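Local structure of beta-xylosidase (Uncultured organism, 4MLG) at residues Arg5-Gly10 and Gly62-His67; Leu25-Ser30 and Phe54-Val59. The protein probably hydrolyses xylosidic bonds at the ends of short xylo-oligosaccharides, as a beta-xylosidase of glycoside hydrolase family 43 built as a beta-propeller. One frame throughout, in Å; residues are numbered along the deposited sequence.

Interaction 1: Arg5-Gly10 and Gly62-His67; sequences RYLVPG and GEVTDH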
loop_
_atom_site.group_PDB
_atom_site.type_symbol
_atom_site.label_atom_id
_atom_site.label_comp_id
_atom_site.label_asym_id
_atom_site.label_seq_id
_atom_site.Cartn_x
_atom_site.Cartn_y
_atom_site.Cartn_z
ATOM N N ARG A 5 -17.765 -5.409 35.379
ATOM C CA ARG A 5 -18.111 -4.007 35.573
ATOM C C ARG A 5 -17.971 -3.206 34.283
ATOM O O ARG A 5 -16.931 -3.250 33.626
ATOM C CB ARG A 5 -17.226 -3.394 36.662
ATOM C CG ARG A 5 -17.404 -1.895 36.836
ATOM C CD ARG A 5 -16.308 -1.304 37.709
ATOM N NE ARG A 5 -16.413 0.149 37.801
ATOM C CZ ARG A 5 -15.509 0.929 38.386
ATOM N NH1 ARG A 5 -14.424 0.397 38.932
ATOM N NH2 ARG A 5 -15.690 2.242 38.422
ATOM N N TYR A 6 -19.026 -2.479 33.922
ATOM C CA TYR A 6 -18.977 -1.572 32.781
ATOM C C TYR A 6 -18.313 -0.260 33.189
ATOM O O TYR A 6 -18.686 0.346 34.194
ATOM C CB TYR A 6 -20.381 -1.318 32.229
ATOM C CG TYR A 6 -20.959 -2.492 31.467
ATOM C CD1 TYR A 6 -20.709 -2.650 30.110
ATOM C CD2 TYR A 6 -21.750 -3.440 32.102
ATOM C CE1 TYR A 6 -21.231 -3.719 29.406
ATOM C CE2 TYR A 6 -22.277 -4.515 31.406
ATOM C CZ TYR A 6 -22.014 -4.648 30.058
ATOM O OH TYR A 6 -22.534 -5.713 29.357
ATOM N N LEU A 7 -17.330 0.173 32.407
ATOM C CA LEU A 7 -16.511 1.323 32.777
ATOM C C LEU A 7 -17.006 2.642 32.187
ATOM O O LEU A 7 -17.049 3.658 32.880
ATOM C CB LEU A 7 -15.054 1.080 32.382
ATOM C CG LEU A 7 -14.425 -0.182 32.972
ATOM C CD1 LEU A 7 -13.006 -0.365 32.465
ATOM C CD2 LEU A 7 -14.451 -0.121 34.489
ATOM N N VAL A 8 -17.369 2.628 30.909
ATOM C CA VAL A 8 -17.848 3.838 30.244
ATOM C C VAL A 8 -19.267 3.656 29.712
ATOM O O VAL A 8 -19.461 3.180 28.592
ATOM C CB VAL A 8 -16.918 4.262 29.093
ATOM C CG1 VAL A 8 -17.376 5.590 28.506
ATOM C CG2 VAL A 8 -15.484 4.365 29.583
ATOM N N PRO A 9 -20.266 4.032 30.524
ATOM C CA PRO A 9 -21.685 3.903 30.173
ATOM C C PRO A 9 -22.159 5.005 29.228
ATOM O O PRO A 9 -23.131 4.808 28.498
ATOM C CB PRO A 9 -22.398 4.043 31.527
ATOM C CG PRO A 9 -21.317 3.942 32.573
ATOM C CD PRO A 9 -20.091 4.472 31.916
ATOM N N GLY A 10 -21.479 6.148 29.245
ATOM C CA GLY A 10 -21.900 7.303 28.471
ATOM C C GLY A 10 -21.650 7.208 26.976
ATOM O O GLY A 10 -22.352 7.838 26.183
ATOM N N GLY A 62 -13.094 1.893 41.482
ATOM C CA GLY A 62 -12.532 3.184 41.127
ATOM C C GLY A 62 -13.292 4.060 40.147
ATOM O O GLY A 62 -13.996 3.578 39.288
ATOM N N GLU A 63 -13.137 5.369 40.271
ATOM C CA GLU A 63 -13.676 6.286 39.279
ATOM C C GLU A 63 -12.922 6.181 37.956
ATOM O O GLU A 63 -11.729 5.935 37.938
ATOM C CB GLU A 63 -13.633 7.727 39.786
ATOM C CG GLU A 63 -14.104 8.725 38.749
ATOM C CD GLU A 63 -14.036 10.156 39.219
ATOM O OE1 GLU A 63 -13.569 11.005 38.435
ATOM O OE2 GLU A 63 -14.458 10.432 40.356
ATOM N N VAL A 64 -13.623 6.376 36.847
ATOM C CA VAL A 64 -12.988 6.324 35.539
ATOM C C VAL A 64 -12.909 7.704 34.914
ATOM O O VAL A 64 -13.881 8.428 34.873
ATOM C CB VAL A 64 -13.732 5.388 34.585
ATOM C CG1 VAL A 64 -12.917 5.174 33.324
ATOM C CG2 VAL A 64 -14.009 4.067 35.270
ATOM N N THR A 65 -11.727 8.057 34.440
ATOM C CA THR A 65 -11.453 9.389 33.909
ATOM C C THR A 65 -11.303 9.388 32.389
ATOM O O THR A 65 -10.472 8.663 31.839
ATOM C CB THR A 65 -10.180 9.993 34.540
ATOM O OG1 THR A 65 -10.398 10.216 35.938
ATOM C CG2 THR A 65 -9.822 11.312 33.870
ATOM N N ASP A 66 -12.113 10.202 31.717
ATOM C CA ASP A 66 -12.012 10.370 30.271
ATOM C C ASP A 66 -11.053 11.514 29.965
ATOM O O ASP A 66 -11.296 12.658 30.351
ATOM C CB ASP A 66 -13.390 10.661 29.668
ATOM C CG ASP A 66 -13.412 10.530 28.149
ATOM O OD1 ASP A 66 -12.346 10.658 27.511
ATOM O OD2 ASP A 66 -14.504 10.297 27.591
ATOM N N HIS A 67 -9.964 11.205 29.269
ATOM C CA HIS A 67 -8.982 12.221 28.910
ATOM C C HIS A 67 -9.345 12.912 27.599
ATOM O O HIS A 67 -8.648 13.824 27.155
ATOM C CB HIS A 67 -7.579 11.614 28.827
ATOM C CG HIS A 67 -7.062 11.109 30.137
ATOM N ND1 HIS A 67 -6.445 11.927 31.060
ATOM C CD2 HIS A 67 -7.069 9.869 30.680
ATOM C CE1 HIS A 67 -6.095 11.214 32.114
ATOM N NE2 HIS A 67 -6.462 9.961 31.910
#
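Arg5 reaches across to Gly62 with its whole side chain stretched out: CG stands anti to the backbone N (chi1 174°), and the chain stays extended from there to NE. The guanidinium meets the carbonyl of Gly62 by its edge, with the oxygen near the plane of the group. The modelled 2.3 Å from Arg5 NH2 to Gly62 O is too short to be taken literally at this resolution, so the pairing can be relied on but not its detail. NH1 adds a weak, bent hydrogen bond to the same oxygen. Leu7, from the same segment, lays CD2 over one face of the guanidinium, toward its rim and 3.8 Å above the plane. Val64 CG2 lies oblique to the guanidinium, 4.0 Å from Arg5 NH2. The same methyl is 4.3 Å from Leu7 CD2. In the beta-propeller, the contact brings strand 5-6, at the edge of the sheet with 302-308, against the start of strand 64-72 in another sheet; Met56 touches both Arg5 and Leu7. Chemically, a charged group spends its edge on a main-chain oxygen while its flat side packs against leucine; the positive charge would be expected to polarise the Gly62 carbonyl.

Interaction 2: Leu25-Ser30 and Phe54-Val59; sequences LYIYPS and FSMDDV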
loop_
_atom_site.group_PDB
_atom_site.type_symbol
_atom_site.label_atom_id
_atom_site.label_comp_id
_atom_site.label_asym_id
_atom_site.label_seq_id
_atom_site.Cartn_x
_atom_site.Cartn_y
_atom_site.Cartn_z
ATOM N N LEU A 25 -3.791 2.612 35.616
ATOM C CA LEU A 25 -4.198 1.750 34.515
ATOM C C LEU A 25 -4.847 2.564 33.401
ATOM O O LEU A 25 -5.930 3.119 33.578
ATOM C CB LEU A 25 -5.153 0.662 35.007
ATOM C CG LEU A 25 -5.696 -0.290 33.939
ATOM C CD1 LEU A 25 -5.606 -1.731 34.413
ATOM C CD2 LEU A 25 -7.131 0.069 33.582
ATOM N N TYR A 26 -4.178 2.632 32.256
ATOM C CA TYR A 26 -4.712 3.354 31.106
ATOM C C TYR A 26 -5.337 2.394 30.102
ATOM O O TYR A 26 -4.834 1.291 29.886
ATOM C CB TYR A 26 -3.617 4.181 30.428
ATOM C CG TYR A 26 -3.093 5.324 31.269
ATOM C CD1 TYR A 26 -3.584 6.613 31.111
ATOM C CD2 TYR A 26 -2.102 5.113 32.220
ATOM C CE1 TYR A 26 -3.106 7.661 31.877
ATOM C CE2 TYR A 26 -1.618 6.154 32.991
ATOM C CZ TYR A 26 -2.123 7.425 32.815
ATOM O OH TYR A 26 -1.641 8.464 33.580
ATOM N N ILE A 27 -6.440 2.816 29.495
ATOM C CA ILE A 27 -7.101 2.012 28.476
ATOM C C ILE A 27 -7.121 2.759 27.148
ATOM O O ILE A 27 -7.371 3.964 27.108
ATOM C CB ILE A 27 -8.542 1.656 28.881
ATOM C CG1 ILE A 27 -8.592 1.216 30.345
ATOM C CG2 ILE A 27 -9.095 0.567 27.974
ATOM C CD1 ILE A 27 -9.980 0.875 30.832
ATOM N N TYR A 28 -6.852 2.043 26.062
ATOM C CA TYR A 28 -6.856 2.639 24.732
ATOM C C TYR A 28 -7.819 1.898 23.812
ATOM O O TYR A 28 -7.404 1.053 23.019
ATOM C CB TYR A 28 -5.444 2.636 24.143
ATOM C CG TYR A 28 -4.432 3.359 25.003
ATOM C CD1 TYR A 28 -4.254 4.731 24.891
ATOM C CD2 TYR A 28 -3.658 2.670 25.930
ATOM C CE1 TYR A 28 -3.332 5.398 25.674
ATOM C CE2 TYR A 28 -2.733 3.330 26.718
ATOM C CZ TYR A 28 -2.575 4.695 26.585
ATOM O OH TYR A 28 -1.659 5.360 27.365
ATOM N N PRO A 29 -9.119 2.213 23.922
ATOM C CA PRO A 29 -10.158 1.525 23.155
ATOM C C PRO A 29 -10.490 2.238 21.848
ATOM O O PRO A 29 -10.147 3.407 21.678
ATOM C CB PRO A 29 -11.361 1.606 24.091
ATOM C CG PRO A 29 -11.191 2.936 24.761
ATOM C CD PRO A 29 -9.698 3.170 24.884
ATOM N N SER A 30 -11.150 1.530 20.936
ATOM C CA SER A 30 -11.706 2.150 19.742
ATOM C C SER A 30 -12.971 2.905 20.139
ATOM O O SER A 30 -13.511 2.681 21.221
ATOM C CB SER A 30 -12.034 1.092 18.690
ATOM O OG SER A 30 -10.903 0.294 18.396
ATOM N N PHE A 54 -8.830 6.419 28.497
ATOM C CA PHE A 54 -9.384 6.327 29.842
ATOM C C PHE A 54 -8.340 5.832 30.839
ATOM O O PHE A 54 -7.467 5.035 30.493
ATOM C CB PHE A 54 -10.607 5.409 29.858
ATOM C CG PHE A 54 -11.706 5.847 28.930
ATOM C CD1 PHE A 54 -12.621 6.810 29.323
ATOM C CD2 PHE A 54 -11.827 5.292 27.667
ATOM C CE1 PHE A 54 -13.633 7.214 28.473
ATOM C CE2 PHE A 54 -12.835 5.692 26.813
ATOM C CZ PHE A 54 -13.740 6.654 27.216
ATOM N N SER A 55 -8.432 6.310 32.076
ATOM C CA SER A 55 -7.500 5.902 33.123
ATOM C C SER A 55 -8.219 5.646 34.443
ATOM O O SER A 55 -9.216 6.297 34.754
ATOM C CB SER A 55 -6.408 6.957 33.313
ATOM O OG SER A 55 -6.965 8.205 33.684
ATOM N N MET A 56 -7.707 4.690 35.214
ATOM C CA MET A 56 -8.299 4.346 36.501
ATOM C C MET A 56 -7.232 4.253 37.586
ATOM O O MET A 56 -6.050 4.083 37.293
ATOM C CB MET A 56 -9.047 3.014 36.410
ATOM C CG MET A 56 -9.997 2.902 35.233
ATOM S SD MET A 56 -10.857 1.320 35.186
ATOM C CE MET A 56 -11.854 1.440 36.669
ATOM N N ASP A 57 -7.660 4.366 38.839
ATOM C CA ASP A 57 -6.775 4.153 39.978
ATOM C C ASP A 57 -7.145 2.848 40.671
ATOM O O ASP A 57 -6.303 2.197 41.289
ATOM C CB ASP A 57 -6.861 5.323 40.959
ATOM C CG ASP A 57 -6.052 6.523 40.507
ATOM O OD1 ASP A 57 -4.949 6.320 39.958
ATOM O OD2 ASP A 57 -6.517 7.666 40.701
ATOM N N ASP A 58 -8.417 2.475 40.560
ATOM C CA ASP A 58 -8.914 1.225 41.120
ATOM C C ASP A 58 -9.908 0.589 40.153
ATOM O O ASP A 58 -10.945 1.173 39.844
ATOM C CB ASP A 58 -9.576 1.470 42.475
ATOM C CG ASP A 58 -10.061 0.192 43.126
ATOM O OD1 ASP A 58 -9.409 -0.857 42.937
ATOM O OD2 ASP A 58 -11.095 0.236 43.825
ATOM N N VAL A 59 -9.551 -0.562 39.614
ATOM C CA VAL A 59 -10.383 -1.187 38.609
ATOM C C VAL A 59 -11.744 -1.601 39.150
ATOM O O VAL A 59 -12.763 -1.374 38.520
ATOM C CB VAL A 59 -9.682 -2.419 38.010
ATOM C CG1 VAL A 59 -10.579 -3.105 37.004
ATOM C CG2 VAL A 59 -8.386 -2.015 37.352
#
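Leu25 and Met56 form one hydrogen-bonded pair of this antiparallel ladder, and Ile27 and Phe54 form the other. The first pair is closed by Met56 N to Leu25 O (2.9 Å) and Leu25 N to Met56 O (3.2 Å). In the second, Ile27 N bonds Phe54 O, and Phe54 N bonds Ile27 O. Between them Tyr26 faces Ser55 in a non-hydrogen-bonded pair, where Ser55 CB lies 3.6 Å from Tyr26 CD1, oblique to the ring. Ser55 OG turns to His67 of the next strand for its hydrogen bond. Strands 24-32 and 50-56 are thus neighbours in one of the antiparallel sheets that serve as blades of the beta-propeller, five-bladed in family 43. On the face carrying Leu25, Ile27, Phe54 and Met56 the packing is apolar. Phe54 has CG anti to its carbonyl carbon (chi1 -58°), which sets CG beside the backbone N. Pro29 CG meets the ring edge in plane, 3.8 Å from Phe54 CD2, the two side chains crossing at about a right angle. Leu25 CD2 approaches Met56 SD at 4.2 Å, and Phe287 covers Leu25 and Ile27 from strand 283-290. Past Met56 the contact thins: Val59 CG2 still reaches Leu25 CD1 at 4.1 Å, again crossing at about a right angle, but Asp57 is exposed to solvent and makes a salt bridge with Lys24.

In the fold
The two contacts lie with centres about 8 Å apart and share a sheet, since strands 50-56 and 64-72 are neighbours in it. Thr65 N probably bonds Ser55 O, at 3.1 Å, which ties interaction 1 to interaction 2. Arg5 NH1 makes a further weak hydrogen bond to Val59 O. Segment 5-10 begins on a strand at the edge of the sheet containing 302-308, so interaction 1 joins the chain's last sheet to its first, consistent with closure of the propeller ring. Interaction 2 lies deeper: the Pro29 side chain is about 9 Å from the calcium ion, whose site includes Asp85 and His274.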